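Local coordinates for kinesin-like protein KAR3 (Saccharomyces cerevisiae, PDB 1F9V) that is a kinesin-family motor whose domain binds ADP and magnesium and probably couples ATP hydrolysis to movement along microtubules, at residues V67-F70 against K71-Q75; I138-Y141 against N142-I145. The protein carries 2 engineered substitutions. All blocks are in the same frame, centred on the assembly; numbering follows the deposited sequence.

Contact 1: V67-F70 against K71-Q75; sequences VDVF and KEVGQ. With ADP (adenosine-5'-diphosphate), chain D.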
ATOM      1  N   VAL A  67       4.003 -14.517   5.645  1.00 10.71           N
ATOM      2  CA  VAL A  67       3.589 -15.596   4.752  1.00 10.83           C
ATOM      3  C   VAL A  67       2.055 -15.730   4.772  1.00 10.71           C
ATOM      4  O   VAL A  67       1.425 -15.925   3.729  1.00 10.13           O
ATOM      5  CB  VAL A  67       4.258 -16.946   5.158  1.00 10.35           C
ATOM      6  CG1 VAL A  67       3.529 -18.113   4.527  1.00 11.97           C
ATOM      7  CG2 VAL A  67       5.722 -16.939   4.736  1.00 10.81           C
ATOM      8  N   ASP A  68       1.454 -15.619   5.956  1.00  9.93           N
ATOM      9  CA  ASP A  68      -0.002 -15.704   6.086  1.00 11.06           C
ATOM     10  C   ASP A  68      -0.673 -14.551   5.328  1.00  9.10           C
ATOM     11  O   ASP A  68      -1.696 -14.733   4.675  1.00 10.72           O
ATOM     12  CB  ASP A  68      -0.420 -15.630   7.560  1.00 11.94           C
ATOM     13  CG  ASP A  68       0.100 -16.795   8.376  1.00 13.78           C
ATOM     14  OD1 ASP A  68       0.257 -17.896   7.802  1.00 16.25           O
ATOM     15  OD2 ASP A  68       0.354 -16.609   9.587  1.00 13.00           O
ATOM     16  N   VAL A  69      -0.090 -13.362   5.429  1.00  9.06           N
ATOM     17  CA  VAL A  69      -0.642 -12.190   4.758  1.00  9.04           C
ATOM     18  C   VAL A  69      -0.615 -12.379   3.246  1.00  8.50           C
ATOM     19  O   VAL A  69      -1.595 -12.109   2.557  1.00  8.71           O
ATOM     20  CB  VAL A  69       0.154 -10.913   5.125  1.00 10.58           C
ATOM     21  CG1 VAL A  69      -0.218  -9.762   4.171  1.00 10.45           C
ATOM     22  CG2 VAL A  69      -0.126 -10.528   6.580  1.00 10.14           C
ATOM     23  N   PHE A  70       0.500 -12.873   2.725  1.00  9.06           N
ATOM     24  CA  PHE A  70       0.583 -13.043   1.287  1.00 11.15           C
ATOM     25  C   PHE A  70      -0.363 -14.090   0.724  1.00 12.02           C
ATOM     26  O   PHE A  70      -0.612 -14.119  -0.480  1.00 12.39           O
ATOM     27  CB  PHE A  70       2.017 -13.342   0.849  1.00 11.76           C
ATOM     28  CG  PHE A  70       2.252 -13.078  -0.608  1.00 11.91           C
ATOM     29  CD1 PHE A  70       2.334 -11.772  -1.082  1.00 11.27           C
ATOM     30  CD2 PHE A  70       2.326 -14.128  -1.515  1.00 12.90           C
ATOM     31  CE1 PHE A  70       2.479 -11.516  -2.445  1.00 10.91           C
ATOM     32  CE2 PHE A  70       2.473 -13.884  -2.879  1.00 13.01           C
ATOM     33  CZ  PHE A  70       2.547 -12.570  -3.343  1.00 12.82           C
ATOM     34  N   LYS A  71      -0.905 -14.950   1.583  1.00 13.17           N
ATOM     35  CA  LYS A  71      -1.834 -15.961   1.102  1.00 14.01           C
ATOM     36  C   LYS A  71      -3.030 -15.250   0.488  1.00 14.07           C
ATOM     37  O   LYS A  71      -3.674 -15.760  -0.424  1.00 15.49           O
ATOM     38  CB  LYS A  71      -2.296 -16.868   2.247  1.00 15.99           C
ATOM     39  CG  LYS A  71      -1.262 -17.905   2.662  1.00 18.63           C
ATOM     40  CD  LYS A  71      -1.888 -18.992   3.524  1.00 21.65           C
ATOM     41  CE  LYS A  71      -0.817 -19.837   4.195  1.00 23.63           C
ATOM     42  NZ  LYS A  71      -0.635 -19.459   5.623  1.00 26.74           N
ATOM     43  N   GLU A  72      -3.325 -14.059   0.994  1.00 14.65           N
ATOM     44  CA  GLU A  72      -4.437 -13.283   0.471  1.00 16.01           C
ATOM     45  C   GLU A  72      -3.946 -12.387  -0.670  1.00 16.12           C
ATOM     46  O   GLU A  72      -4.550 -12.340  -1.740  1.00 18.92           O
ATOM     47  CB  GLU A  72      -5.051 -12.420   1.578  1.00 17.61           C
ATOM     48  CG  GLU A  72      -5.451 -13.190   2.832  1.00 20.08           C
ATOM     49  CD  GLU A  72      -6.351 -14.377   2.527  1.00 22.71           C
ATOM     50  OE1 GLU A  72      -6.100 -15.470   3.081  1.00 25.28           O
ATOM     51  OE2 GLU A  72      -7.304 -14.220   1.734  1.00 22.79           O
ATOM     52  N   VAL A  73      -2.828 -11.707  -0.443  1.00 15.11           N
ATOM     53  CA  VAL A  73      -2.264 -10.786  -1.425  1.00 13.95           C
ATOM     54  C   VAL A  73      -1.836 -11.400  -2.755  1.00 13.89           C
ATOM     55  O   VAL A  73      -1.901 -10.743  -3.790  1.00 13.57           O
ATOM     56  CB  VAL A  73      -1.073 -10.024  -0.812  1.00 14.18           C
ATOM     57  CG1 VAL A  73      -0.580  -8.934  -1.774  1.00 13.16           C
ATOM     58  CG2 VAL A  73      -1.493  -9.411   0.519  1.00 15.00           C
ATOM     59  N   GLY A  74      -1.405 -12.656  -2.739  1.00 13.72           N
ATOM     60  CA  GLY A  74      -0.969 -13.289  -3.973  1.00 13.88           C
ATOM     61  C   GLY A  74      -2.002 -13.287  -5.088  1.00 14.35           C
ATOM     62  O   GLY A  74      -1.672 -13.087  -6.262  1.00 13.80           O
ATOM     63  N   GLN A  75      -3.259 -13.510  -4.720  1.00 15.20           N
ATOM     64  CA  GLN A  75      -4.356 -13.556  -5.679  1.00 16.99           C
ATOM     65  C   GLN A  75      -4.572 -12.203  -6.355  1.00 16.18           C
ATOM     66  O   GLN A  75      -5.048 -12.131  -7.485  1.00 17.07           O
ATOM     67  CB  GLN A  75      -5.641 -14.009  -4.969  1.00 19.66           C
ATOM     68  CG  GLN A  75      -5.377 -14.790  -3.682  1.00 23.85           C
ATOM     69  CD  GLN A  75      -6.552 -15.653  -3.249  1.00 27.84           C
ATOM     70  OE1 GLN A  75      -7.612 -15.648  -3.876  1.00 29.91           O
ATOM     71  NE2 GLN A  75      -6.365 -16.403  -2.165  1.00 29.99           N
TER
HETATM   72  PB  ADP D 998     -13.725 -12.391  -5.042  1.00 45.47           P
HETATM   73  O1B ADP D 998     -15.156 -12.017  -5.259  1.00 47.45           O
HETATM   74  O2B ADP D 998     -12.906 -11.181  -4.320  1.00 47.20           O
HETATM   75  O3B ADP D 998     -13.613 -13.656  -4.255  1.00 45.44           O
HETATM   76  PA  ADP D 998     -12.118 -11.600  -7.322  1.00 40.67           P
HETATM   77  O1A ADP D 998     -12.310 -11.959  -8.740  1.00 41.21           O
HETATM   78  O2A ADP D 998     -12.529 -10.210  -7.044  1.00 40.15           O
HETATM   79  O3A ADP D 998     -13.006 -12.555  -6.423  1.00 43.21           O
HETATM   80  O5' ADP D 998     -10.620 -11.917  -6.823  1.00 38.08           O
HETATM   81  C5' ADP D 998     -10.408 -12.972  -5.881  1.00 34.54           C
HETATM   82  C4' ADP D 998      -9.205 -12.720  -4.972  1.00 32.26           C
HETATM   83  O4' ADP D 998      -8.218 -11.814  -5.529  1.00 30.09           O
HETATM   84  C3' ADP D 998      -9.602 -12.168  -3.620  1.00 31.78           C
HETATM   85  O3' ADP D 998      -9.934 -13.187  -2.663  1.00 34.33           O
HETATM   86  C2' ADP D 998      -8.424 -11.325  -3.200  1.00 29.61           C
HETATM   87  O2' ADP D 998      -7.465 -12.065  -2.425  1.00 28.99           O
HETATM   88  C1' ADP D 998      -7.888 -10.805  -4.532  1.00 26.91           C
HETATM   89  N9  ADP D 998      -8.396  -9.405  -4.851  1.00 23.92           N
HETATM   90  C8  ADP D 998      -9.247  -9.051  -5.832  1.00 22.34           C
HETATM   91  N7  ADP D 998      -9.433  -7.717  -5.800  1.00 19.44           N
HETATM   92  C5  ADP D 998      -8.710  -7.216  -4.820  1.00 20.27           C
HETATM   93  C6  ADP D 998      -8.464  -5.933  -4.287  1.00 19.97           C
HETATM   94  N6  ADP D 998      -9.053  -4.843  -4.816  1.00 16.04           N
HETATM   95  N1  ADP D 998      -7.618  -5.785  -3.213  1.00 19.71           N
HETATM   96  C2  ADP D 998      -6.997  -6.841  -2.643  1.00 20.11           C
HETATM   97  N3  ADP D 998      -7.218  -8.071  -3.147  1.00 19.18           N
HETATM   98  C4  ADP D 998      -8.044  -8.303  -4.205  1.00 21.44           C
HETATM   99  O   HOH W   1      -4.141 -15.627   5.331  1.00 29.17           O
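Phe70 swings its ring onto the next turn of the helix because CG stands anti to the backbone N (chi1 -161°), which carries the ring forward alongside the carbonyl. One face then rests over Gly74, whose CA lies 3.9 Å from the ring centroid in a CH-pi contact, while Phe70 CD1 meets Val73 CB at 3.8 Å with the two side chains crossing near a right angle. Gly74 has no side chain to come between its CA and the ring. With an alanine at Phe70, Gly74 would probably lose its aromatic cover and a gap would open beside Val73.

On another side of the helix, Lys71 runs nearly extended until a bend at chi4 (102°) brings NZ to Asp68 OD1, 2.8 Å away in a salt bridge; the two side chains lie side by side and point the same way. The other carboxylate oxygen, OD2, accepts from the backbone N of Thr65, so the carboxylate is gripped at both oxygens. Val69 O accepts from both Glu72 N and, nearly straight, Val73 N, the latter at 3.3 Å. Further on, Gln75 NE2 reaches back to Lys71 O, 3.3 Å away, and the O2' of an ADP ribose donates to Glu72 O at 3.0 Å. Glu72 and Gln75 thus line an ADP pocket in which Asn4, Arg6 and Thr312 bond to the same nucleotide.

Both segments lie on helix 66-77. Phe70 and Val73 pack against helix 109-124, whereas Val69 and Glu72 face strands 4-11 and 58-60, so the helix joins the central sheet to a neighbouring helix.

Contact 2: I138-Y141 against N142-I145; sequences IEIY and NENI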
ATOM      1  N   ILE A 138      11.190   4.493  -6.484  1.00  8.88           N
ATOM      2  CA  ILE A 138      11.287   5.914  -6.215  1.00  9.04           C
ATOM      3  C   ILE A 138      10.674   6.257  -4.872  1.00 10.62           C
ATOM      4  O   ILE A 138      10.066   5.415  -4.213  1.00  9.79           O
ATOM      5  CB  ILE A 138      10.532   6.741  -7.299  1.00 10.76           C
ATOM      6  CG1 ILE A 138       9.032   6.435  -7.237  1.00 10.68           C
ATOM      7  CG2 ILE A 138      11.074   6.411  -8.696  1.00 10.91           C
ATOM      8  CD1 ILE A 138       8.158   7.395  -8.035  1.00 11.61           C
ATOM      9  N   GLU A 139      10.848   7.508  -4.472  1.00 11.06           N
ATOM     10  CA  GLU A 139      10.249   7.993  -3.248  1.00 11.31           C
ATOM     11  C   GLU A 139       9.726   9.390  -3.547  1.00 11.84           C
ATOM     12  O   GLU A 139      10.238  10.078  -4.431  1.00 11.31           O
ATOM     13  CB  GLU A 139      11.273   8.044  -2.110  1.00 13.64           C
ATOM     14  CG  GLU A 139      11.915   9.399  -1.935  1.00 17.88           C
ATOM     15  CD  GLU A 139      12.917   9.445  -0.800  1.00 19.96           C
ATOM     16  OE1 GLU A 139      12.988   8.480  -0.006  1.00 22.32           O
ATOM     17  OE2 GLU A 139      13.636  10.461  -0.710  1.00 21.19           O
ATOM     18  N   ILE A 140       8.677   9.782  -2.838  1.00 10.01           N
ATOM     19  CA  ILE A 140       8.126  11.114  -2.978  1.00  9.59           C
ATOM     20  C   ILE A 140       8.335  11.739  -1.607  1.00 10.28           C
ATOM     21  O   ILE A 140       7.843  11.229  -0.599  1.00 10.96           O
ATOM     22  CB  ILE A 140       6.622  11.094  -3.327  1.00  8.80           C
ATOM     23  CG1 ILE A 140       6.435  10.655  -4.785  1.00  8.98           C
ATOM     24  CG2 ILE A 140       6.024  12.489  -3.144  1.00 10.10           C
ATOM     25  CD1 ILE A 140       4.998  10.404  -5.175  1.00  9.47           C
ATOM     26  N   TYR A 141       9.105  12.818  -1.570  1.00  9.88           N
ATOM     27  CA  TYR A 141       9.394  13.528  -0.331  1.00 10.23           C
ATOM     28  C   TYR A 141       9.124  15.006  -0.574  1.00 11.73           C
ATOM     29  O   TYR A 141       9.709  15.613  -1.479  1.00 10.49           O
ATOM     30  CB  TYR A 141      10.854  13.327   0.085  1.00 11.30           C
ATOM     31  CG  TYR A 141      11.211  14.094   1.337  1.00 12.75           C
ATOM     32  CD1 TYR A 141      10.532  13.860   2.531  1.00 14.35           C
ATOM     33  CD2 TYR A 141      12.189  15.085   1.318  1.00 15.17           C
ATOM     34  CE1 TYR A 141      10.817  14.595   3.677  1.00 14.58           C
ATOM     35  CE2 TYR A 141      12.483  15.831   2.466  1.00 15.49           C
ATOM     36  CZ  TYR A 141      11.787  15.579   3.636  1.00 16.01           C
ATOM     37  OH  TYR A 141      12.050  16.314   4.771  1.00 19.01           O
ATOM     38  N   ASN A 142       8.235  15.579   0.227  1.00 10.43           N
ATOM     39  CA  ASN A 142       7.876  16.978   0.077  1.00  9.83           C
ATOM     40  C   ASN A 142       7.372  17.200  -1.336  1.00 11.38           C
ATOM     41  O   ASN A 142       7.693  18.207  -1.966  1.00 11.51           O
ATOM     42  CB  ASN A 142       9.082  17.879   0.352  1.00 11.40           C
ATOM     43  CG  ASN A 142       9.221  18.215   1.813  1.00 11.46           C
ATOM     44  OD1 ASN A 142       8.268  18.080   2.573  1.00 13.73           O
ATOM     45  ND2 ASN A 142      10.406  18.648   2.219  1.00 13.09           N
ATOM     46  N   GLU A 143       6.599  16.234  -1.827  1.00 10.98           N
ATOM     47  CA  GLU A 143       5.995  16.277  -3.156  1.00 12.24           C
ATOM     48  C   GLU A 143       6.978  16.273  -4.330  1.00 12.77           C
ATOM     49  O   GLU A 143       6.613  16.637  -5.451  1.00 14.68           O
ATOM     50  CB  GLU A 143       5.043  17.482  -3.257  1.00 12.81           C
ATOM     51  CG  GLU A 143       3.822  17.394  -2.325  1.00 13.70           C
ATOM     52  CD  GLU A 143       2.959  16.152  -2.567  1.00 14.33           C
ATOM     53  OE1 GLU A 143       1.993  16.237  -3.357  1.00 13.17           O
ATOM     54  OE2 GLU A 143       3.244  15.090  -1.968  1.00 15.62           O
ATOM     55  N   ASN A 144       8.212  15.849  -4.072  1.00 12.80           N
ATOM     56  CA  ASN A 144       9.239  15.758  -5.109  1.00 13.85           C
ATOM     57  C   ASN A 144       9.615  14.290  -5.287  1.00 14.19           C
ATOM     58  O   ASN A 144       9.739  13.556  -4.311  1.00 13.05           O
ATOM     59  CB  ASN A 144      10.493  16.536  -4.711  1.00 15.58           C
ATOM     60  CG  ASN A 144      10.276  18.037  -4.706  1.00 17.60           C
ATOM     61  OD1 ASN A 144      10.778  18.742  -3.834  1.00 20.60           O
ATOM     62  ND2 ASN A 144       9.527  18.531  -5.679  1.00 17.55           N
ATOM     63  N   ILE A 145       9.798  13.868  -6.535  1.00 13.60           N
ATOM     64  CA  ILE A 145      10.168  12.492  -6.826  1.00 12.30           C
ATOM     65  C   ILE A 145      11.681  12.339  -6.763  1.00 12.72           C
ATOM     66  O   ILE A 145      12.423  13.183  -7.271  1.00 13.80           O
ATOM     67  CB  ILE A 145       9.677  12.068  -8.233  1.00 12.08           C
ATOM     68  CG1 ILE A 145       8.153  11.928  -8.227  1.00 12.99           C
ATOM     69  CG2 ILE A 145      10.348  10.756  -8.657  1.00 12.01           C
ATOM     70  CD1 ILE A 145       7.535  11.711  -9.605  1.00 13.25           C
TER
HETATM   71  O   HOH W   2      11.930  17.073  -1.783  1.00 21.36           O
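Tyr141 and Asn144 close a tight antiparallel hairpin as a hydrogen-bonded pair, with the two segments running 161° apart. Tyr141 N donates to Asn144 O at 2.9 Å, in the carbonyl plane, and Asn144 N returns a bond of 3.0 Å to Tyr141 O from well above that carbonyl's plane. Between them lies a type I' turn, in which Asn142 and Glu143 both take positive phi, as this turn requires. The next pair, Ile140 with Ile145, is non-hydrogen-bonded; here CA-H groups approach carbonyls instead, Ile140 CA lying 3.2 Å from Asn144 O.

One face of the hairpin is apolar. Ile140 CG1 meets Ile145 CG1 at 4.1 Å. Ile138 adds its CD1 against CG2 of Ile145. Ile140 also sends its other branch, CG2, toward the turn, where it meets Glu143 CA at 3.8 Å.

The other face carries Tyr141 and Asn144. Tyr141 turns CG away from its own N (chi1 178°), which lays the ring alongside Asn142, and the Asn142 amide stacks on it at 29° between planes, set toward the rim, with Asn142 ND2 3.5 Å from Tyr141 CE2. The amide is anchored through OD1, which bonds to Asn266 ND2. A water donates to both Tyr141 O and Asn144 OD1, tying the start of the turn to the side chain at its end.

Strand 130-141 also pairs with strand 218-228, Ile138 bonding to Ile220 through the backbone. Helix 297-306 packs on the isoleucine face, with Glu143 OE1 accepting from Lys297 N, while helix 258-281 borders the turn at Asn142 and Glu143.

Overall arrangement
The two contacts lie on opposite sides of the chain's centre within one kinesin motor domain. Contact 1 comes first along the chain, within helix 66-77, and contact 2 follows in the hairpin of strands 130-141 and 144-147; their centres are 28 Å apart and their nearest atoms about 18 Å, without touching. The mixed sheet connects them: helix 66-77 packs on strands 4-11 and 58-60, while the hairpin is itself part of that sheet. Contact 1 touches one ADP directly, through Glu72 and Gln75. The pocket with Gly97, Lys98 and Thr99 holds another ADP, and contact 2 stays at a distance from it: the side chain of Glu139 is about 11 Å from the magnesium ion and about 13 Å from an ADP.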